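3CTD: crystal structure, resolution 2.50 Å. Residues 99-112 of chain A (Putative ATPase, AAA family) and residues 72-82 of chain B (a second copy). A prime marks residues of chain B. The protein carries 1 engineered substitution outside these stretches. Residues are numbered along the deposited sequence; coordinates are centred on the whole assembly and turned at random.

Chain A (99-112) DAFDRVGFPEGLFF
Chain B (72-82) FRRLLISACED

Packing of residues 99-112 of chain A against residues 72-82 of chain B, two copies of one protein, buries 554 Å² without a hydrogen bond across the modelled atoms; Arg103 is modelled only to CB. Chain B is helical throughout; Cys80′ N bonds Ile77′ O (3.0 Å) and weakly Leu76′ O (3.5 Å), and there is a wider pi-type turn at 79-82. Chain A enters as a helix through Val104; the N-to-C directions of the two axes make 133°, nearer antiparallel than parallel, at a closest approach of 10.1 Å. Gly105 (phi/psi 58/-172) breaks that helix; Phe106 is extended (-78/156), a cis peptide precedes Pro107, and a type I turn from Pro107 to Leu110 leads back into helix, which takes in Phe112 and continues beyond the stretch. Gly109 has no room for a CB, which would lie 2.4 Å from Phe101 CE1. The CA register pairs Ala100 with Leu76′ (6.4 Å), Val104 with Arg73′ (6.4 Å), Glu108 with Ile77′ (6.8 Å) and Phe111 with Cys80′ (5.9 Å).

Aliphatic contacts centre on Ile77′ (m, t): its CD1 lies 4.0 Å from Val104 CG1 (chi1 t) and 3.2 Å from Glu108 CG (chi1 -105°, chi2 p), so the glutamate contributes methylene here. Val104 CG2 meets Arg73′ CG (chi1 -100°, chi2 t, chi3 -116°) at 3.7 Å, another methylene contact, and Ala100 CB meets Leu76′ CD1 (m, t) at 4.2 Å.

Aromatic contacts come from Phe111 and Phe112. Phe111 (chi1 -73°, chi2 -66°) lays one ring face over Glu81′ (t, t), whose CB sits 3.8 Å from the Phe111 ring centroid, 1° off the normal, a CH-pi contact. Phe112 (chi1 -52°, chi2 -51°) instead presents its edge: Cys80′ SG (chi1 m) is 3.4 Å from Phe112 CD1, and Leu76′ O is 3.5 Å from Phe112 CE1, placing sulfur and carbonyl oxygen near the electropositive ring rim. Phe112 CZ also packs on Leu76′ CB (4.1 Å) and Ile77′ CG1 (4.2 Å).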

# COMPACT_ATOMS: atom_id res chain seq x y z
N ASP A 99 11.42 1.97 -5.34
CA ASP A 99 11.12 1.31 -6.60
C ASP A 99 10.99 2.32 -7.74
O ASP A 99 11.55 2.11 -8.84
CB ASP A 99 9.85 0.50 -6.43
CG ASP A 99 10.06 -0.67 -5.53
OD1 ASP A 99 11.23 -1.06 -5.35
OD2 ASP A 99 9.08 -1.22 -5.04
N ALA A 100 10.30 3.42 -7.47
CA ALA A 100 10.08 4.43 -8.48
C ALA A 100 11.43 4.97 -8.85
O ALA A 100 11.70 5.19 -10.02
CB ALA A 100 9.20 5.53 -7.96
N PHE A 101 12.28 5.20 -7.85
CA PHE A 101 13.59 5.76 -8.14
C PHE A 101 14.42 4.84 -9.06
O PHE A 101 15.11 5.28 -9.99
CB PHE A 101 14.39 6.00 -6.86
CG PHE A 101 15.64 6.76 -7.12
CD1 PHE A 101 15.62 8.16 -7.14
CD2 PHE A 101 16.79 6.09 -7.49
CE1 PHE A 101 16.76 8.87 -7.45
CE2 PHE A 101 17.94 6.80 -7.82
CZ PHE A 101 17.92 8.19 -7.80
N ASP A 102 14.37 3.55 -8.76
CA ASP A 102 14.98 2.56 -9.61
C ASP A 102 14.61 2.72 -11.07
O ASP A 102 15.48 2.84 -11.91
CB ASP A 102 14.59 1.18 -9.12
CG ASP A 102 15.63 0.60 -8.20
OD1 ASP A 102 16.83 0.75 -8.53
OD2 ASP A 102 15.29 0.01 -7.14
N ARG A 103 13.31 2.74 -11.36
CA ARG A 103 12.92 2.89 -12.74
C ARG A 103 13.41 4.20 -13.28
O ARG A 103 13.86 4.25 -14.42
CB ARG A 103 11.41 2.74 -12.93
N VAL A 104 13.39 5.26 -12.48
CA VAL A 104 13.60 6.62 -13.05
C VAL A 104 15.01 7.26 -12.96
O VAL A 104 15.42 7.94 -13.90
CB VAL A 104 12.57 7.61 -12.47
CG1 VAL A 104 12.76 8.98 -13.06
CG2 VAL A 104 11.12 7.08 -12.66
N GLY A 105 15.75 7.08 -11.85
CA GLY A 105 17.05 7.76 -11.65
C GLY A 105 17.04 9.30 -11.69
O GLY A 105 15.97 9.93 -11.75
N PHE A 106 18.23 9.92 -11.67
CA PHE A 106 18.34 11.38 -11.71
C PHE A 106 18.13 11.91 -13.11
O PHE A 106 18.32 11.19 -14.06
CB PHE A 106 19.68 11.86 -11.14
CG PHE A 106 19.80 11.70 -9.65
CD1 PHE A 106 18.94 12.39 -8.78
CD2 PHE A 106 20.77 10.83 -9.10
CE1 PHE A 106 19.03 12.22 -7.36
CE2 PHE A 106 20.89 10.66 -7.69
CZ PHE A 106 20.01 11.36 -6.82
N PRO A 107 17.72 13.17 -13.25
CA PRO A 107 17.39 14.21 -12.25
C PRO A 107 15.99 14.09 -11.59
O PRO A 107 15.83 14.52 -10.45
CB PRO A 107 17.42 15.51 -13.07
CG PRO A 107 16.99 15.06 -14.45
CD PRO A 107 17.73 13.72 -14.62
N GLU A 108 15.00 13.57 -12.32
CA GLU A 108 13.64 13.44 -11.80
C GLU A 108 13.45 12.68 -10.49
O GLU A 108 12.61 13.07 -9.65
CB GLU A 108 12.78 12.75 -12.82
CG GLU A 108 11.88 13.69 -13.48
CD GLU A 108 12.58 14.45 -14.53
OE1 GLU A 108 12.32 15.67 -14.64
OE2 GLU A 108 13.41 13.80 -15.23
N GLY A 109 14.21 11.60 -10.32
CA GLY A 109 14.14 10.80 -9.10
C GLY A 109 14.29 11.60 -7.83
O GLY A 109 13.86 11.20 -6.74
N LEU A 110 14.92 12.75 -7.94
CA LEU A 110 15.06 13.62 -6.79
C LEU A 110 13.70 13.80 -6.07
O LEU A 110 13.65 13.91 -4.85
CB LEU A 110 15.64 14.98 -7.21
CG LEU A 110 15.96 15.98 -6.10
CD1 LEU A 110 16.78 15.24 -4.98
CD2 LEU A 110 16.72 17.18 -6.65
N PHE A 111 12.61 13.84 -6.83
CA PHE A 111 11.28 13.93 -6.22
C PHE A 111 10.91 12.75 -5.26
O PHE A 111 10.20 12.97 -4.27
CB PHE A 111 10.22 14.11 -7.32
CG PHE A 111 10.23 15.46 -7.94
CD1 PHE A 111 9.86 16.59 -7.17
CD2 PHE A 111 10.58 15.63 -9.30
CE1 PHE A 111 9.87 17.89 -7.74
CE2 PHE A 111 10.60 16.90 -9.87
CZ PHE A 111 10.25 18.05 -9.10
N PHE A 112 11.39 11.54 -5.54
CA PHE A 112 11.09 10.37 -4.70
C PHE A 112 11.87 10.47 -3.39
O PHE A 112 11.40 10.08 -2.29
CB PHE A 112 11.40 9.07 -5.45
CG PHE A 112 10.75 9.01 -6.79
CD1 PHE A 112 9.39 9.26 -6.91
CD2 PHE A 112 11.49 8.76 -7.94
CE1 PHE A 112 8.76 9.26 -8.14
CE2 PHE A 112 10.90 8.75 -9.16
CZ PHE A 112 9.52 8.99 -9.27
N PHE B 72 4.34 5.29 -17.62
CA PHE B 72 4.42 5.01 -16.17
C PHE B 72 5.52 5.78 -15.44
O PHE B 72 5.36 6.09 -14.26
CB PHE B 72 4.56 3.52 -15.86
CG PHE B 72 3.26 2.83 -15.76
CD1 PHE B 72 2.31 3.24 -14.82
CD2 PHE B 72 2.96 1.78 -16.60
CE1 PHE B 72 1.09 2.60 -14.72
CE2 PHE B 72 1.75 1.15 -16.49
CZ PHE B 72 0.80 1.57 -15.56
N ARG B 73 6.62 6.08 -16.12
CA ARG B 73 7.69 6.90 -15.52
C ARG B 73 7.17 8.27 -15.17
O ARG B 73 7.33 8.74 -14.05
CB ARG B 73 8.90 7.03 -16.45
CG ARG B 73 10.06 6.10 -16.12
CD ARG B 73 11.22 6.21 -17.14
NE ARG B 73 11.25 4.89 -17.74
CZ ARG B 73 11.24 4.62 -19.03
NH1 ARG B 73 11.30 5.62 -19.93
NH2 ARG B 73 11.20 3.34 -19.39
N ARG B 74 6.53 8.90 -16.15
CA ARG B 74 5.95 10.21 -15.97
C ARG B 74 4.81 10.23 -15.00
O ARG B 74 4.65 11.20 -14.29
CB ARG B 74 5.51 10.81 -17.31
CG ARG B 74 6.68 11.21 -18.20
CD ARG B 74 7.58 12.37 -17.65
NE ARG B 74 8.80 12.46 -18.49
CZ ARG B 74 8.93 13.20 -19.62
NH1 ARG B 74 7.92 13.97 -20.06
NH2 ARG B 74 10.08 13.17 -20.31
N LEU B 75 4.03 9.16 -14.94
CA LEU B 75 3.01 9.06 -13.92
C LEU B 75 3.64 8.90 -12.51
O LEU B 75 3.14 9.48 -11.53
CB LEU B 75 2.07 7.89 -14.22
CG LEU B 75 1.09 7.97 -15.39
CD1 LEU B 75 0.42 6.61 -15.52
CD2 LEU B 75 0.05 9.00 -15.07
N LEU B 76 4.74 8.15 -12.39
CA LEU B 76 5.37 7.98 -11.08
C LEU B 76 5.91 9.33 -10.63
O LEU B 76 5.62 9.79 -9.53
CB LEU B 76 6.47 6.92 -11.08
CG LEU B 76 6.05 5.43 -11.15
CD1 LEU B 76 7.26 4.56 -11.60
CD2 LEU B 76 5.43 4.89 -9.85
N ILE B 77 6.68 9.97 -11.52
CA ILE B 77 7.15 11.34 -11.30
C ILE B 77 6.06 12.32 -10.90
O ILE B 77 6.18 13.04 -9.91
CB ILE B 77 7.85 11.88 -12.56
CG1 ILE B 77 9.06 10.98 -12.90
CG2 ILE B 77 8.24 13.35 -12.38
CD1 ILE B 77 9.81 11.40 -14.20
N SER B 78 4.99 12.40 -11.68
CA SER B 78 3.92 13.32 -11.40
C SER B 78 3.24 13.00 -10.04
O SER B 78 2.81 13.90 -9.30
CB SER B 78 2.95 13.35 -12.57
OG SER B 78 1.67 13.62 -12.07
N ALA B 79 3.18 11.74 -9.66
CA ALA B 79 2.67 11.39 -8.34
C ALA B 79 3.45 12.02 -7.16
O ALA B 79 2.92 12.18 -6.05
CB ALA B 79 2.59 9.86 -8.19
N CYS B 80 4.71 12.37 -7.37
CA CYS B 80 5.47 13.03 -6.30
C CYS B 80 5.66 14.52 -6.56
O CYS B 80 5.68 15.34 -5.63
CB CYS B 80 6.84 12.33 -6.07
SG CYS B 80 6.57 10.62 -5.47
N GLU B 81 5.79 14.88 -7.83
CA GLU B 81 5.99 16.26 -8.17
C GLU B 81 4.72 17.10 -8.11
O GLU B 81 4.77 18.24 -7.65
CB GLU B 81 6.62 16.38 -9.53
CG GLU B 81 6.52 17.76 -10.05
CD GLU B 81 7.34 18.01 -11.31
OE1 GLU B 81 8.06 19.03 -11.31
OE2 GLU B 81 7.29 17.22 -12.28
N ASP B 82 3.57 16.55 -8.55
CA ASP B 82 2.34 17.33 -8.72
C ASP B 82 1.28 16.95 -7.72
O ASP B 82 0.44 17.76 -7.41
CB ASP B 82 1.75 17.15 -10.12
CG ASP B 82 2.63 17.71 -11.21
OD1 ASP B 82 2.92 18.94 -11.19
OD2 ASP B 82 3.01 16.93 -12.12